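Long-range contacts in decapping nuclease RAI1 (Candida albicans, PDB 5BUD), which hydrolyses NAD caps, and also m7G-type caps and 5' triphosphate ends, of RNA with a divalent metal, and binds and stimulates the exoribonuclease RAT1: residues G171-T176 / K198-Y203; D58-Y63 / N287-K292; Y46-S51 / T176-P181; P70-L75 / L140-R145. All coordinates share one frame; numbering follows the deposited sequence.

Overall arrangement
Contact 3 opens first along the chain: 46-51 meets 176-181, at the end of helix 158-178, and closes a loop of 124 residues. Contact 2 opens next and closes last, tying 58-63 to the start of strand 291-298. It therefore crosses contact 3. Contact 4 joins the 70-75 loop to helix 138-155 and lies wholly within both of these loops. It does not touch contacts 2 and 3, but meets contact 1 where Tyr203 touches Pro70. Contact 1 joins helix 158-178 to the loop before strand 205-214. It crosses contact 3, shares Thr176 with it, and falls within the span of contact 2. Contacts 1, 2 and 3 touch one another around Lys173, Phe174 and Ile177.

Contact 1 of 4, residues G171-T176 / K198-Y203; sequences GYKFET and KVVNNY. With MN (manganese (II) ion), chain G; nucleotides of chain C.
Tyr172 leaves helix 158-178 with CG anti to its carbonyl carbon (chi1 -63°). Tyr172 CB packs on Val200 CG1 at 3.6 Å. Further out the ring is sandwiched. Asn202 CB sits over one face in a CH-pi contact, 3.5 Å from the Tyr172 ring centroid. The opposite face carries C4' of U1 of chain C. At the tip, Asn202 ND2 donates to Tyr172 OH at 3.2 Å, and the hydroxyl oxygen lies near the amide plane. Tyr172 OH is also 2.9 Å from O4' of U1 of chain C. Asn202 OD1 accepts from Ile69 N, which fixes the turn of the amide. The helix belongs to the PD-(D/E)XK nuclease fold of the RAI1 family and carries the metal ligand Glu175. Glu175 OE1 binds manganese at 2.2 Å, and four waters also bind this ion. One of them, water 6, donates to Asn201 O and links the metal shell to the loop. Val200 CG2 lies against Thr176 OG1 at 3.6 Å and against Lys173 CD. Thr176 OG1 donates to Tyr172 O one helical turn back and accepts from water 5, which Asn201 N also reaches. Lys173 NZ binds Asn196 O and, through water 2, Lys198 O.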
# COMPACT_ATOMS: atom_id res chain seq x y z
N GLY A 171 12.76 3.43 -8.79
CA GLY A 171 11.37 2.91 -8.72
C GLY A 171 10.39 3.81 -9.45
O GLY A 171 9.49 3.36 -10.16
N TYR A 172 10.52 5.10 -9.21
CA TYR A 172 9.65 6.09 -9.88
C TYR A 172 10.01 6.28 -11.34
O TYR A 172 9.14 6.47 -12.17
CB TYR A 172 9.79 7.44 -9.15
CG TYR A 172 9.31 7.40 -7.72
CD1 TYR A 172 7.99 7.07 -7.40
CD2 TYR A 172 10.18 7.68 -6.69
CE1 TYR A 172 7.56 7.02 -6.09
CE2 TYR A 172 9.77 7.65 -5.38
CZ TYR A 172 8.46 7.32 -5.08
OH TYR A 172 8.10 7.32 -3.76
N LYS A 173 11.29 6.19 -11.68
CA LYS A 173 11.69 6.30 -13.09
C LYS A 173 11.12 5.16 -13.91
O LYS A 173 10.66 5.33 -15.05
CB LYS A 173 13.23 6.31 -13.19
CG LYS A 173 13.78 6.41 -14.62
CD LYS A 173 13.56 7.76 -15.29
CE LYS A 173 14.38 7.83 -16.58
NZ LYS A 173 14.08 9.07 -17.35
N PHE A 174 11.11 3.96 -13.32
CA PHE A 174 10.56 2.81 -13.99
C PHE A 174 9.08 3.02 -14.29
O PHE A 174 8.63 2.71 -15.40
CB PHE A 174 10.79 1.53 -13.15
CG PHE A 174 10.26 0.29 -13.78
CD1 PHE A 174 10.78 -0.17 -14.99
CD2 PHE A 174 9.25 -0.43 -13.18
CE1 PHE A 174 10.28 -1.33 -15.58
CE2 PHE A 174 8.74 -1.61 -13.76
CZ PHE A 174 9.25 -2.04 -14.97
N GLU A 175 8.34 3.54 -13.32
CA GLU A 175 6.95 3.85 -13.52
C GLU A 175 6.77 4.83 -14.68
O GLU A 175 5.85 4.70 -15.47
CB GLU A 175 6.29 4.46 -12.28
CG GLU A 175 6.17 3.57 -11.07
CD GLU A 175 5.63 4.34 -9.86
OE1 GLU A 175 5.22 5.50 -10.05
OE2 GLU A 175 5.64 3.85 -8.73
N THR A 176 7.66 5.81 -14.74
CA THR A 176 7.61 6.84 -15.76
C THR A 176 7.88 6.27 -17.15
O THR A 176 7.15 6.57 -18.06
CB THR A 176 8.59 7.99 -15.42
OG1 THR A 176 8.25 8.52 -14.13
CG2 THR A 176 8.53 9.09 -16.45
N LYS A 198 11.07 12.69 -19.88
CA LYS A 198 10.09 13.32 -19.00
C LYS A 198 10.67 13.46 -17.59
O LYS A 198 11.39 12.58 -17.12
CB LYS A 198 8.82 12.46 -18.99
CG LYS A 198 7.58 13.14 -18.47
CD LYS A 198 6.47 12.13 -18.22
CE LYS A 198 6.17 11.28 -19.44
NZ LYS A 198 4.85 10.58 -19.31
N VAL A 199 10.40 14.60 -16.95
CA VAL A 199 10.75 14.84 -15.56
C VAL A 199 9.98 13.89 -14.67
O VAL A 199 8.77 13.79 -14.77
CB VAL A 199 10.39 16.29 -15.14
CG1 VAL A 199 10.51 16.46 -13.64
CG2 VAL A 199 11.29 17.30 -15.85
N VAL A 200 10.68 13.17 -13.80
CA VAL A 200 10.04 12.22 -12.91
C VAL A 200 9.57 12.95 -11.63
O VAL A 200 10.32 13.77 -11.08
CB VAL A 200 10.99 11.09 -12.52
CG1 VAL A 200 10.35 10.21 -11.45
CG2 VAL A 200 11.37 10.29 -13.76
N ASN A 201 8.35 12.68 -11.22
CA ASN A 201 7.82 13.14 -9.94
C ASN A 201 7.14 11.99 -9.17
O ASN A 201 6.68 11.02 -9.78
CB ASN A 201 6.82 14.30 -10.13
CG ASN A 201 5.45 13.85 -10.59
OD1 ASN A 201 4.62 13.44 -9.79
ND2 ASN A 201 5.19 13.97 -11.89
N ASN A 202 7.09 12.10 -7.84
CA ASN A 202 6.23 11.22 -7.05
C ASN A 202 5.06 11.94 -6.39
O ASN A 202 4.51 11.48 -5.38
CB ASN A 202 7.02 10.37 -6.05
CG ASN A 202 7.69 11.19 -4.95
OD1 ASN A 202 7.89 12.42 -5.06
ND2 ASN A 202 8.06 10.51 -3.89
N TYR A 203 4.60 13.01 -7.02
CA TYR A 203 3.46 13.75 -6.53
C TYR A 203 2.18 13.14 -7.04
O TYR A 203 1.22 12.99 -6.30
CB TYR A 203 3.53 15.21 -6.97
CG TYR A 203 4.37 16.07 -6.10
CD1 TYR A 203 5.75 16.05 -6.21
CD2 TYR A 203 3.79 16.95 -5.18
CE1 TYR A 203 6.54 16.85 -5.42
CE2 TYR A 203 4.58 17.77 -4.39
CZ TYR A 203 5.95 17.72 -4.52
OH TYR A 203 6.78 18.50 -3.75
MN MN G . 3.75 6.58 -8.80
OP3 U C 1 4.98 0.58 -3.35
P U C 1 5.43 0.95 -4.72
OP1 U C 1 6.16 -0.16 -5.40
OP2 U C 1 4.34 1.61 -5.52
O5' U C 1 6.51 2.10 -4.41
C5' U C 1 6.84 3.04 -5.44
C4' U C 1 8.29 3.48 -5.35
O4' U C 1 8.44 4.45 -4.29
C3' U C 1 9.33 2.41 -5.03
O3' U C 1 9.66 1.66 -6.20
C2' U C 1 10.49 3.29 -4.57
O2' U C 1 11.12 3.98 -5.63
C1' U C 1 9.75 4.35 -3.75
N1 U C 1 9.65 4.03 -2.32
C2 U C 1 10.75 4.32 -1.54
O2 U C 1 11.76 4.82 -2.00
N3 U C 1 10.62 4.02 -0.21
C4 U C 1 9.52 3.46 0.41
O4 U C 1 9.56 3.25 1.62
C5 U C 1 8.42 3.18 -0.46
C6 U C 1 8.52 3.46 -1.76
P U C 2 10.30 0.17 -6.10
OP1 U C 2 10.63 -0.26 -7.49
OP2 U C 2 9.39 -0.67 -5.29
O5' U C 2 11.61 0.33 -5.22
C5' U C 2 12.82 0.95 -5.70
C4' U C 2 13.80 1.16 -4.57
O4' U C 2 13.22 1.99 -3.52
C3' U C 2 14.29 -0.07 -3.82
O3' U C 2 15.25 -0.75 -4.61
C2' U C 2 14.85 0.58 -2.56
O2' U C 2 16.05 1.28 -2.80
C1' U C 2 13.77 1.62 -2.27
N1 U C 2 12.68 1.14 -1.39
C2 U C 2 12.92 1.16 -0.02
O2 U C 2 13.98 1.52 0.46
N3 U C 2 11.88 0.70 0.75
C4 U C 2 10.65 0.25 0.30
O4 U C 2 9.81 -0.11 1.12
C5 U C 2 10.48 0.28 -1.12
C6 U C 2 11.48 0.72 -1.90
O HOH W 1 6.66 8.40 -11.22
O HOH W 2 11.65 9.88 -17.51
O HOH W 3 14.09 12.44 -16.54
O HOH W 4 5.02 8.25 -18.38
O HOH W 5 6.87 10.73 -13.08
O HOH W 6 5.37 8.15 -9.09
O HOH W 7 2.79 7.69 -10.70
O HOH W 8 2.53 7.78 -7.11
O HOH W 9 2.01 4.95 -8.98

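Contact 2 of 4, residues D58-Y63 / N287-K292; sequences DLQGGY and NNLILK
Leu59 N donates to Leu289 O at 2.9 Å, nearly along the C=O axis. The bond is close to straight, with an N-H...O angle of 160°. Beside it, Leu59 CB also rests against Leu289 O. Leu59 CD1 reaches Leu291 CB at 4.0 Å. On Asp58, the carboxylate carbon CG meets Ile290 CD1 at 3.6 Å, so a methyl tip lies against the acid group. Gln60 runs across Leu289 at about a right angle, and its NE2 is 3.6 Å from Leu289 CD1. The same NE2 makes a weak hydrogen bond to Asn288 O. Asp58 and Ile290 form a single backbone bridge where the 58-63 loop runs beside the start of strand 291-298, an element of the nuclease fold. Asp58 begins a type I turn closed by Gly61 N to Asp58 O. Asp58 OD1 accepts from Gln60 N at 2.9 Å, from above the carboxylate plane, giving an Asx turn. A type II turn follows from Gln60 to Tyr63, with Gly62 at positive phi (87°). In the next shell, Arg166 of helix 158-178 holds Gln60 OE1, and Tyr169 OH bonds to Gly61 O. Asp286 OD1 accepts from Ile290 N, just before strand 291-298.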
# COMPACT_ATOMS: atom_id res chain seq x y z
N ASP A 58 18.46 3.68 -18.93
CA ASP A 58 19.14 4.03 -17.69
C ASP A 58 18.13 4.56 -16.69
O ASP A 58 17.56 5.64 -16.89
CB ASP A 58 20.26 5.07 -17.89
CG ASP A 58 21.19 5.13 -16.69
OD1 ASP A 58 20.72 4.89 -15.57
OD2 ASP A 58 22.41 5.37 -16.84
N LEU A 59 17.93 3.82 -15.61
CA LEU A 59 16.86 4.16 -14.66
C LEU A 59 17.31 5.24 -13.67
O LEU A 59 16.52 5.66 -12.86
CB LEU A 59 16.36 2.90 -13.92
CG LEU A 59 15.61 1.91 -14.79
CD1 LEU A 59 15.24 0.64 -14.03
CD2 LEU A 59 14.35 2.51 -15.42
N GLN A 60 18.58 5.65 -13.69
CA GLN A 60 18.99 6.87 -12.97
C GLN A 60 19.00 8.11 -13.85
O GLN A 60 19.29 9.20 -13.37
CB GLN A 60 20.31 6.69 -12.23
CG GLN A 60 21.51 6.35 -13.10
CD GLN A 60 22.75 6.13 -12.27
OE1 GLN A 60 23.08 6.93 -11.40
NE2 GLN A 60 23.44 5.02 -12.51
N GLY A 61 18.66 7.94 -15.13
CA GLY A 61 18.53 9.09 -16.04
C GLY A 61 17.59 10.13 -15.46
O GLY A 61 16.43 9.82 -15.15
N GLY A 62 18.09 11.35 -15.29
CA GLY A 62 17.24 12.45 -14.83
C GLY A 62 17.13 12.59 -13.32
O GLY A 62 16.34 13.39 -12.83
N TYR A 63 17.94 11.83 -12.58
CA TYR A 63 17.95 11.89 -11.12
C TYR A 63 18.02 13.33 -10.54
O TYR A 63 17.33 13.64 -9.57
CB TYR A 63 19.11 11.08 -10.59
CG TYR A 63 19.28 11.14 -9.08
CD1 TYR A 63 18.38 10.47 -8.25
CD2 TYR A 63 20.31 11.84 -8.49
CE1 TYR A 63 18.52 10.51 -6.89
CE2 TYR A 63 20.44 11.89 -7.11
CZ TYR A 63 19.53 11.22 -6.32
OH TYR A 63 19.62 11.23 -4.96
N ASN A 287 23.79 -3.50 -11.68
CA ASN A 287 24.49 -2.61 -10.76
C ASN A 287 24.58 -1.16 -11.18
O ASN A 287 24.58 -0.28 -10.33
CB ASN A 287 25.91 -3.12 -10.48
CG ASN A 287 25.92 -4.45 -9.79
OD1 ASN A 287 24.87 -4.98 -9.41
ND2 ASN A 287 27.10 -5.01 -9.62
N ASN A 288 24.62 -0.91 -12.48
CA ASN A 288 24.65 0.45 -13.00
C ASN A 288 23.26 1.01 -13.27
O ASN A 288 23.11 2.06 -13.94
CB ASN A 288 25.54 0.50 -14.25
CG ASN A 288 26.94 0.04 -13.94
OD1 ASN A 288 27.50 0.36 -12.88
ND2 ASN A 288 27.52 -0.73 -14.84
N LEU A 289 22.25 0.33 -12.73
CA LEU A 289 20.87 0.79 -12.79
C LEU A 289 20.31 0.85 -14.21
O LEU A 289 19.43 1.64 -14.50
CB LEU A 289 20.71 2.14 -12.06
CG LEU A 289 21.44 2.22 -10.70
CD1 LEU A 289 21.28 3.55 -9.99
CD2 LEU A 289 20.95 1.10 -9.79
N ILE A 290 20.81 -0.01 -15.08
CA ILE A 290 20.25 -0.15 -16.41
C ILE A 290 19.18 -1.26 -16.33
O ILE A 290 19.46 -2.34 -15.79
CB ILE A 290 21.33 -0.58 -17.43
CG1 ILE A 290 22.57 0.36 -17.39
CG2 ILE A 290 20.76 -0.64 -18.82
CD1 ILE A 290 22.25 1.80 -17.72
N LEU A 291 18.01 -1.03 -16.92
CA LEU A 291 16.95 -2.03 -16.98
C LEU A 291 17.38 -3.13 -17.94
O LEU A 291 17.69 -2.84 -19.09
CB LEU A 291 15.64 -1.42 -17.45
CG LEU A 291 14.40 -2.30 -17.61
CD1 LEU A 291 13.94 -2.92 -16.30
CD2 LEU A 291 13.27 -1.54 -18.25
N LYS A 292 17.37 -4.37 -17.47
CA LYS A 292 17.86 -5.52 -18.23
C LYS A 292 16.71 -6.38 -18.74
O LYS A 292 16.73 -6.82 -19.87
CB LYS A 292 18.74 -6.38 -17.34
CG LYS A 292 19.93 -5.64 -16.74
CD LYS A 292 20.84 -5.04 -17.82
CE LYS A 292 21.45 -6.11 -18.71
NZ LYS A 292 22.03 -5.48 -19.92

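Contact 3 of 4, residues Y46-S51 / T176-P181; sequences YYLPDS and TIATIP
Tyr46 and Thr179 face each other as an antiparallel non-hydrogen-bonded pair, CA to CA 4.4 Å, with their side chains diverging. Next to this pair, Tyr47 N donates to Ala178 O at 2.7 Å. The bond is almost straight (171°), though the donor stands above the carbonyl plane. The CA of Tyr46 also points a C-H at this oxygen. The Tyr46 ring passes close to it as well, with CD1 at 3.5 Å from Ala178 O. Tyr46 CE1 and Leu48 CD2 both touch Ala178 CB, each at 3.9 Å. Leu48 has CG anti to the backbone N (chi1 -172°), and its CD1 meets Ile177 O. On the Tyr47 side, Ile180 holds CG1 in the crowded position between N and the carbonyl carbon (chi1 44°). From there Ile180 CD1 reaches Tyr47 CB at 3.6 Å. Pro49 CD lies over one face of the Tyr47 ring, toward its rim. Arg195 NH1, outside both segments, donates to Tyr47 O and Thr179 O, bridging the two segments. Thr179 OG1 bonds to Glu175 O, within the turn of helix that carries this metal ligand. The arrangement is a small two-stranded antiparallel sheet, 45-46 with 179-180, set at the C-terminal end of a helix of the PD-(D/E)XK nuclease fold.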
# COMPACT_ATOMS: atom_id res chain seq x y z
N TYR A 46 -0.02 0.63 -18.75
CA TYR A 46 1.26 -0.03 -18.92
C TYR A 46 1.61 -0.08 -20.41
O TYR A 46 0.78 -0.47 -21.21
CB TYR A 46 1.21 -1.48 -18.37
CG TYR A 46 2.56 -2.12 -18.40
CD1 TYR A 46 3.54 -1.75 -17.51
CD2 TYR A 46 2.89 -3.06 -19.38
CE1 TYR A 46 4.81 -2.31 -17.55
CE2 TYR A 46 4.17 -3.62 -19.44
CZ TYR A 46 5.11 -3.25 -18.50
OH TYR A 46 6.40 -3.77 -18.52
N TYR A 47 2.81 0.33 -20.75
CA TYR A 47 3.31 0.21 -22.13
C TYR A 47 4.84 0.21 -22.17
O TYR A 47 5.48 1.25 -22.00
CB TYR A 47 2.75 1.33 -23.03
CG TYR A 47 3.08 1.12 -24.49
CD1 TYR A 47 4.05 1.87 -25.13
CD2 TYR A 47 2.44 0.13 -25.22
CE1 TYR A 47 4.36 1.67 -26.47
CE2 TYR A 47 2.74 -0.10 -26.55
CZ TYR A 47 3.70 0.68 -27.17
OH TYR A 47 4.02 0.45 -28.49
N LEU A 48 5.42 -0.98 -22.38
CA LEU A 48 6.88 -1.13 -22.41
C LEU A 48 7.28 -2.31 -23.32
O LEU A 48 7.39 -3.45 -22.85
CB LEU A 48 7.42 -1.34 -20.99
CG LEU A 48 8.93 -1.31 -20.87
CD1 LEU A 48 9.48 -0.03 -21.49
CD2 LEU A 48 9.35 -1.44 -19.41
N PRO A 49 7.42 -2.05 -24.63
CA PRO A 49 7.79 -3.10 -25.60
C PRO A 49 9.23 -3.59 -25.40
O PRO A 49 10.11 -2.82 -25.03
CB PRO A 49 7.69 -2.38 -26.96
CG PRO A 49 6.91 -1.11 -26.70
CD PRO A 49 7.18 -0.75 -25.27
N ASP A 50 9.46 -4.86 -25.70
CA ASP A 50 10.80 -5.44 -25.64
C ASP A 50 11.84 -4.64 -26.39
O ASP A 50 12.96 -4.50 -25.92
CB ASP A 50 10.78 -6.85 -26.20
CG ASP A 50 10.11 -7.81 -25.27
OD1 ASP A 50 9.82 -7.42 -24.12
OD2 ASP A 50 9.85 -8.94 -25.70
N SER A 51 11.46 -4.10 -27.54
CA SER A 51 12.38 -3.35 -28.36
C SER A 51 12.94 -2.18 -27.57
O SER A 51 14.14 -1.89 -27.64
CB SER A 51 11.70 -2.87 -29.66
OG SER A 51 10.59 -2.02 -29.43
N THR A 176 7.66 5.81 -14.74
CA THR A 176 7.61 6.84 -15.76
C THR A 176 7.88 6.27 -17.15
O THR A 176 7.15 6.57 -18.06
CB THR A 176 8.59 7.99 -15.42
OG1 THR A 176 8.25 8.52 -14.13
CG2 THR A 176 8.53 9.09 -16.45
N ILE A 177 8.90 5.42 -17.29
CA ILE A 177 9.26 4.90 -18.62
C ILE A 177 8.43 3.68 -19.07
O ILE A 177 8.41 3.37 -20.25
CB ILE A 177 10.79 4.71 -18.79
CG1 ILE A 177 11.39 3.68 -17.82
CG2 ILE A 177 11.47 6.04 -18.57
CD1 ILE A 177 11.22 2.24 -18.23
N ALA A 178 7.66 3.10 -18.15
CA ALA A 178 6.84 1.90 -18.43
C ALA A 178 5.36 2.17 -18.63
O ALA A 178 4.61 1.25 -18.97
CB ALA A 178 7.03 0.86 -17.33
N THR A 179 4.93 3.43 -18.46
CA THR A 179 3.53 3.75 -18.59
C THR A 179 3.29 4.96 -19.53
O THR A 179 4.19 5.76 -19.77
CB THR A 179 2.91 4.11 -17.23
OG1 THR A 179 3.47 5.35 -16.75
CG2 THR A 179 3.11 2.97 -16.20
N ILE A 180 2.06 5.06 -20.01
CA ILE A 180 1.57 6.16 -20.87
C ILE A 180 0.26 6.72 -20.29
O ILE A 180 -0.50 5.99 -19.63
CB ILE A 180 1.37 5.64 -22.32
CG1 ILE A 180 0.67 4.27 -22.32
CG2 ILE A 180 2.72 5.55 -23.01
CD1 ILE A 180 0.20 3.77 -23.67
N PRO A 181 -0.01 8.03 -20.50
CA PRO A 181 -1.13 8.65 -19.80
C PRO A 181 -2.51 8.26 -20.28
O PRO A 181 -3.49 8.59 -19.62
CB PRO A 181 -0.90 10.16 -20.01
CG PRO A 181 0.03 10.27 -21.16
CD PRO A 181 0.89 9.03 -21.09

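Contact 4 of 4, residues P70-L75 / L140-R145; sequences PDEQNL and LDMKRR
A short 3-10 turn in the loop before helix 78-92 packs here against helix 138-155, at the surface of the nuclease fold and away from the annotated sites. Gln73 N bonds to Pro70 O, and Asn74 N bonds to Asp71 O. Met142 carries much of the contact from the helix. Its chain is bent at chi2 (-59°) and chi3 (-47°), which places SD and CE against the loop. Met142 CE lies 4.1 Å from Asp71 CB and 4.3 Å from Glu72 CG. Met142 SD meets Leu75 CD2 at 4.0 Å. The same sulfur lies in the plane of the Arg145 guanidinium, at its edge. Leu75 CD2 also approaches this group near its plane, 3.8 Å from Arg145 NH1. The two side chains slide past each other in opposite directions. Arg145 leaves the helix with CG anti to the backbone N. The extended chi1 and chi2 carry Arg145 CD to 3.2 Å from Asp71 OD2. The bend at chi3 then turns the guanidinium, leaving Arg145 NE 4.2 Å from Asp71 OD2. The carboxylate and guanidinium planes are turned 69° apart. The other oxygen of Asp71, OD1, has a long, weak ion pair with Lys68. Nearby on the helix, Arg144 turns to Asp122 in a salt bridge. The touching is mostly apolar, through Met142, but Asp71 OD2 also rests on Arg145 CD and Leu75 on NH1. Asp71 and Arg145 are thus close but do not form a salt bridge, though their opposite charges may still attract each other across the surface.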
# COMPACT_ATOMS: atom_id res chain seq x y z
N PRO A 70 8.16 16.17 -0.19
CA PRO A 70 8.77 15.95 1.14
C PRO A 70 8.02 14.84 1.89
O PRO A 70 6.81 14.75 1.76
CB PRO A 70 8.60 17.31 1.84
CG PRO A 70 8.51 18.30 0.73
CD PRO A 70 7.88 17.59 -0.45
N ASP A 71 8.74 14.02 2.65
CA ASP A 71 8.13 12.92 3.40
C ASP A 71 6.96 13.39 4.30
O ASP A 71 5.94 12.71 4.41
CB ASP A 71 9.17 12.22 4.25
CG ASP A 71 10.17 11.43 3.42
OD1 ASP A 71 10.01 11.33 2.19
OD2 ASP A 71 11.13 10.91 4.02
N GLU A 72 7.12 14.55 4.92
CA GLU A 72 6.11 15.09 5.85
C GLU A 72 4.80 15.35 5.13
O GLU A 72 3.74 15.27 5.75
CB GLU A 72 6.55 16.41 6.51
CG GLU A 72 8.02 16.51 6.84
CD GLU A 72 8.86 16.92 5.65
OE1 GLU A 72 8.68 18.06 5.14
OE2 GLU A 72 9.68 16.10 5.20
N GLN A 73 4.90 15.65 3.84
CA GLN A 73 3.73 15.92 3.01
C GLN A 73 3.15 14.68 2.31
O GLN A 73 2.18 14.81 1.56
CB GLN A 73 4.07 16.97 1.93
CG GLN A 73 4.39 18.34 2.49
CD GLN A 73 4.80 19.32 1.41
OE1 GLN A 73 4.40 19.20 0.25
NE2 GLN A 73 5.61 20.30 1.80
N ASN A 74 3.74 13.50 2.54
CA ASN A 74 3.38 12.30 1.76
C ASN A 74 2.84 11.18 2.63
O ASN A 74 2.80 10.02 2.23
CB ASN A 74 4.62 11.80 0.99
CG ASN A 74 4.26 10.95 -0.20
OD1 ASN A 74 3.20 11.12 -0.79
ND2 ASN A 74 5.14 10.04 -0.57
N LEU A 75 2.42 11.52 3.84
CA LEU A 75 1.81 10.54 4.74
C LEU A 75 0.42 10.23 4.20
O LEU A 75 -0.18 11.06 3.50
CB LEU A 75 1.78 11.11 6.16
CG LEU A 75 3.17 11.49 6.71
CD1 LEU A 75 3.06 12.10 8.10
CD2 LEU A 75 4.10 10.29 6.71
N LEU A 140 5.40 8.83 15.20
CA LEU A 140 6.32 7.71 15.36
C LEU A 140 6.96 7.27 14.02
O LEU A 140 8.16 7.02 13.97
CB LEU A 140 5.67 6.50 16.05
CG LEU A 140 5.66 6.47 17.57
CD1 LEU A 140 5.21 5.10 18.06
CD2 LEU A 140 7.03 6.84 18.17
N ASP A 141 6.15 7.18 12.97
CA ASP A 141 6.66 6.83 11.64
C ASP A 141 7.75 7.79 11.15
O ASP A 141 8.81 7.35 10.68
CB ASP A 141 5.52 6.85 10.64
CG ASP A 141 4.62 5.62 10.73
OD1 ASP A 141 5.03 4.62 11.34
OD2 ASP A 141 3.50 5.67 10.17
N MET A 142 7.49 9.09 11.26
CA MET A 142 8.45 10.10 10.84
C MET A 142 9.74 9.97 11.66
O MET A 142 10.83 10.10 11.12
CB MET A 142 7.89 11.51 10.99
CG MET A 142 6.86 11.91 9.95
SD MET A 142 7.45 11.82 8.25
CE MET A 142 9.03 12.66 8.33
N LYS A 143 9.60 9.72 12.95
CA LYS A 143 10.76 9.59 13.83
C LYS A 143 11.60 8.38 13.43
O LYS A 143 12.84 8.43 13.42
CB LYS A 143 10.32 9.50 15.28
CG LYS A 143 11.44 9.65 16.29
CD LYS A 143 11.10 8.95 17.60
CE LYS A 143 11.05 7.43 17.42
NZ LYS A 143 11.26 6.72 18.71
N ARG A 144 10.93 7.29 13.09
CA ARG A 144 11.64 6.11 12.63
C ARG A 144 12.29 6.34 11.28
O ARG A 144 13.41 5.89 11.05
CB ARG A 144 10.72 4.91 12.58
CG ARG A 144 10.30 4.51 13.97
CD ARG A 144 9.07 3.65 13.98
NE ARG A 144 8.84 3.17 15.34
CZ ARG A 144 7.73 2.58 15.76
NH1 ARG A 144 6.69 2.39 14.95
NH2 ARG A 144 7.66 2.19 17.02
N ARG A 145 11.60 7.04 10.39
CA ARG A 145 12.15 7.35 9.08
C ARG A 145 13.40 8.25 9.22
O ARG A 145 14.39 8.03 8.54
CB ARG A 145 11.09 7.99 8.18
CG ARG A 145 11.38 7.79 6.69
CD ARG A 145 10.31 8.40 5.79
NE ARG A 145 9.11 7.56 5.68
CZ ARG A 145 7.89 7.87 6.12
NH1 ARG A 145 7.65 9.04 6.73
NH2 ARG A 145 6.89 7.01 5.95